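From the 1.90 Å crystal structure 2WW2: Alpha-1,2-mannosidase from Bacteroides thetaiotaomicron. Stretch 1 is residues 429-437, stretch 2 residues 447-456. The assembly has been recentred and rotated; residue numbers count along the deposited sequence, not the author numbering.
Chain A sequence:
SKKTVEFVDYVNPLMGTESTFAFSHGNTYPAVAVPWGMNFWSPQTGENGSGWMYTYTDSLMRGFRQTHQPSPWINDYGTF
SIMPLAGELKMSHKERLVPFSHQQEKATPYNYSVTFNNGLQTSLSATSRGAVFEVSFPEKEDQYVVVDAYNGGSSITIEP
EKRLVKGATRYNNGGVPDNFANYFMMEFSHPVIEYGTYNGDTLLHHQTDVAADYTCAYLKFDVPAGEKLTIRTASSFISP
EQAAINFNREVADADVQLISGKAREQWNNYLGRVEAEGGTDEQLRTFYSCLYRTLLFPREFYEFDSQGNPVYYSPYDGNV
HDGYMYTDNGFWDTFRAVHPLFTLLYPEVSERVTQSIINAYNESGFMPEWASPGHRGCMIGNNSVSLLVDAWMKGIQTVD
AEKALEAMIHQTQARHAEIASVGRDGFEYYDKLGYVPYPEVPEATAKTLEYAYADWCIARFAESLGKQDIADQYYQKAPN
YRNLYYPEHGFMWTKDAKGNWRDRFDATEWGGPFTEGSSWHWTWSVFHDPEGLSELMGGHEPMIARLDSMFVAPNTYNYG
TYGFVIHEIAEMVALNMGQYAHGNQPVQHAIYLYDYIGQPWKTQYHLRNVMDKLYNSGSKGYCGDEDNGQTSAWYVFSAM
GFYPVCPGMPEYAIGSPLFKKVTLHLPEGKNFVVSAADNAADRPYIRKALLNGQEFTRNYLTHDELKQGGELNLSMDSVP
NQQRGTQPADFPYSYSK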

# COMPACT_ATOMS: atom_id res chain seq x y z
N TYR A 429 12.85 2.80 36.19
CA TYR A 429 13.03 1.59 35.38
C TYR A 429 14.30 1.67 34.55
O TYR A 429 15.07 0.72 34.47
CB TYR A 429 11.86 1.43 34.40
CG TYR A 429 10.58 0.84 34.96
CD1 TYR A 429 10.58 -0.38 35.62
CD2 TYR A 429 9.37 1.50 34.80
CE1 TYR A 429 9.41 -0.92 36.12
CE2 TYR A 429 8.20 0.97 35.28
CZ TYR A 429 8.23 -0.23 35.95
OH TYR A 429 7.05 -0.75 36.42
N TYR A 430 14.48 2.78 33.85
CA TYR A 430 15.63 2.93 32.95
C TYR A 430 16.96 2.72 33.70
O TYR A 430 17.86 2.05 33.19
CB TYR A 430 15.57 4.31 32.31
CG TYR A 430 16.72 4.70 31.42
CD1 TYR A 430 16.67 4.44 30.06
CD2 TYR A 430 17.85 5.36 31.93
CE1 TYR A 430 17.71 4.81 29.22
CE2 TYR A 430 18.90 5.75 31.08
CZ TYR A 430 18.81 5.47 29.73
OH TYR A 430 19.82 5.84 28.86
N ASP A 431 17.07 3.31 34.88
CA ASP A 431 18.30 3.19 35.67
C ASP A 431 18.51 1.75 36.13
O ASP A 431 19.64 1.25 36.19
CB ASP A 431 18.27 4.13 36.89
CG ASP A 431 18.52 5.60 36.51
OD1 ASP A 431 19.01 5.86 35.39
OD2 ASP A 431 18.24 6.49 37.33
N LYS A 432 17.42 1.06 36.45
CA LYS A 432 17.51 -0.31 36.96
C LYS A 432 17.74 -1.32 35.85
O LYS A 432 18.53 -2.25 35.99
CB LYS A 432 16.24 -0.66 37.73
CG LYS A 432 16.20 -2.12 38.26
N LEU A 433 17.03 -1.14 34.74
CA LEU A 433 16.94 -2.18 33.72
C LEU A 433 17.81 -1.93 32.51
O LEU A 433 18.12 -2.86 31.77
CB LEU A 433 15.49 -2.30 33.23
CG LEU A 433 14.38 -2.67 34.20
CD1 LEU A 433 13.03 -2.65 33.46
CD2 LEU A 433 14.65 -4.05 34.85
N GLY A 434 18.19 -0.68 32.27
CA GLY A 434 18.94 -0.33 31.06
C GLY A 434 18.03 0.07 29.90
O GLY A 434 18.50 0.32 28.78
N TYR A 435 16.73 0.13 30.17
CA TYR A 435 15.74 0.56 29.16
C TYR A 435 14.45 0.87 29.88
O TYR A 435 14.26 0.45 31.03
CB TYR A 435 15.50 -0.54 28.10
CG TYR A 435 14.90 -1.80 28.69
CD1 TYR A 435 13.52 -1.96 28.80
CD2 TYR A 435 15.72 -2.83 29.15
CE1 TYR A 435 12.98 -3.10 29.37
CE2 TYR A 435 15.19 -3.98 29.71
CZ TYR A 435 13.82 -4.11 29.82
OH TYR A 435 13.28 -5.26 30.38
N VAL A 436 13.56 1.60 29.21
CA VAL A 436 12.23 1.85 29.73
C VAL A 436 11.28 0.77 29.20
O VAL A 436 11.25 0.52 27.98
CB VAL A 436 11.69 3.24 29.31
CG1 VAL A 436 10.35 3.52 29.98
CG2 VAL A 436 12.71 4.34 29.64
N PRO A 437 10.51 0.12 30.11
CA PRO A 437 9.69 -1.01 29.67
C PRO A 437 8.28 -0.60 29.23
O PRO A 437 7.72 0.38 29.74
CB PRO A 437 9.61 -1.88 30.93
CG PRO A 437 9.59 -0.86 32.06
CD PRO A 437 10.60 0.19 31.58
N LYS A 447 11.39 6.59 24.10
CA LYS A 447 11.99 7.27 25.25
C LYS A 447 13.40 6.74 25.56
O LYS A 447 14.32 7.53 25.77
CB LYS A 447 11.09 7.17 26.49
CG LYS A 447 9.83 8.06 26.39
CD LYS A 447 8.78 7.72 27.46
CE LYS A 447 7.63 8.75 27.42
NZ LYS A 447 6.47 8.40 28.29
N THR A 448 13.55 5.42 25.61
CA THR A 448 14.85 4.83 25.89
C THR A 448 15.89 5.37 24.90
O THR A 448 17.02 5.73 25.29
CB THR A 448 14.80 3.29 25.74
OG1 THR A 448 13.83 2.75 26.65
CG2 THR A 448 16.16 2.66 26.06
N LEU A 449 15.53 5.40 23.62
CA LEU A 449 16.47 5.88 22.61
C LEU A 449 16.82 7.37 22.78
O LEU A 449 17.98 7.77 22.64
CB LEU A 449 15.93 5.57 21.19
CG LEU A 449 15.80 4.07 20.89
CD1 LEU A 449 14.85 3.78 19.71
CD2 LEU A 449 17.16 3.39 20.66
N GLU A 450 15.83 8.19 23.09
CA GLU A 450 16.10 9.61 23.37
C GLU A 450 16.98 9.75 24.62
O GLU A 450 17.87 10.60 24.68
CB GLU A 450 14.78 10.37 23.57
CG GLU A 450 13.86 10.41 22.33
CD GLU A 450 14.25 11.48 21.32
OE1 GLU A 450 15.02 12.39 21.69
OE2 GLU A 450 13.79 11.43 20.13
N TYR A 451 16.74 8.92 25.62
CA TYR A 451 17.49 9.02 26.88
C TYR A 451 18.96 8.59 26.74
O TYR A 451 19.84 9.19 27.38
CB TYR A 451 16.85 8.18 27.98
CG TYR A 451 15.42 8.54 28.36
CD1 TYR A 451 14.84 9.75 27.96
CD2 TYR A 451 14.66 7.67 29.12
CE1 TYR A 451 13.53 10.06 28.31
CE2 TYR A 451 13.35 7.97 29.49
CZ TYR A 451 12.80 9.16 29.08
OH TYR A 451 11.50 9.47 29.43
N ALA A 452 19.22 7.55 25.96
CA ALA A 452 20.61 7.10 25.75
C ALA A 452 21.43 8.24 25.12
O ALA A 452 22.59 8.46 25.45
CB ALA A 452 20.64 5.85 24.88
N TYR A 453 20.80 8.98 24.21
CA TYR A 453 21.42 10.15 23.60
C TYR A 453 21.67 11.29 24.60
O TYR A 453 22.76 11.89 24.65
CB TYR A 453 20.56 10.66 22.43
CG TYR A 453 20.98 12.04 21.94
CD1 TYR A 453 22.21 12.23 21.32
CD2 TYR A 453 20.15 13.16 22.11
CE1 TYR A 453 22.60 13.50 20.87
CE2 TYR A 453 20.53 14.41 21.67
CZ TYR A 453 21.75 14.57 21.05
OH TYR A 453 22.13 15.82 20.63
N ALA A 454 20.65 11.60 25.41
CA ALA A 454 20.80 12.67 26.39
C ALA A 454 21.88 12.28 27.40
O ALA A 454 22.65 13.12 27.85
CB ALA A 454 19.47 12.94 27.12
N ASP A 455 21.94 11.01 27.75
CA ASP A 455 22.95 10.57 28.69
C ASP A 455 24.35 10.69 28.08
O ASP A 455 25.31 11.06 28.76
CB ASP A 455 22.66 9.14 29.17
CG ASP A 455 21.44 9.08 30.07
OD1 ASP A 455 21.13 10.11 30.72
OD2 ASP A 455 20.80 8.00 30.15
N TRP A 456 24.48 10.36 26.80
CA TRP A 456 25.75 10.61 26.10
C TRP A 456 26.10 12.11 26.17
O TRP A 456 27.25 12.47 26.46
CB TRP A 456 25.68 10.08 24.65
CG TRP A 456 26.86 10.47 23.82
CD1 TRP A 456 28.04 9.78 23.68
CD2 TRP A 456 27.00 11.65 23.04
NE1 TRP A 456 28.90 10.47 22.85
CE2 TRP A 456 28.28 11.61 22.43
CE3 TRP A 456 26.15 12.73 22.76
CZ2 TRP A 456 28.73 12.62 21.59
CZ3 TRP A 456 26.60 13.73 21.92
CH2 TRP A 456 27.89 13.68 21.35

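The contact is a small knob-into-hole packing, burying 322 Å² over both sides, in which one tyrosine from a helix end plugs into the side of a second helix and two hydrogen bonds link the stretches. The helix axes run at 77° and approach no closer than 11.8 Å, a gap that a long side chain can span. Tyr-430 does so: its CA-to-CB bond points toward the second helix, and with chi1 at 176° (t) the ring sits among Thr-448, Tyr-451, Ala-452 and Asp-455. Tyr-430 OH donates to Asp-455 OD2 at 2.7 Å, a buried polar pair whose atoms also have hydrogen-bond partners elsewhere in the structure. The small Ala-452 lies beside this hydroxyl, its CB 4.1 Å from Tyr-430 OH.

Tyr-451 presents its edge to the face of the Tyr-430 ring; centroids 5.6 Å apart and planes at 84° identify an edge-to-face pair. Tyr-451 CE2 also meets Val-436 CG2 at 3.7 Å, joining the loop to the same apolar cluster.

Gly-434, with phi 91°, leaves the helix where a CB would jam against the preceding carbonyl. Beyond it, Val-436 N donates to Thr-448 OG1 (2.8 Å, 166° at the hydrogen). Thr-448 suits both roles: beside its hydroxyl acceptor, Thr-448 CG2 packs 3.9 Å from Tyr-435 CB.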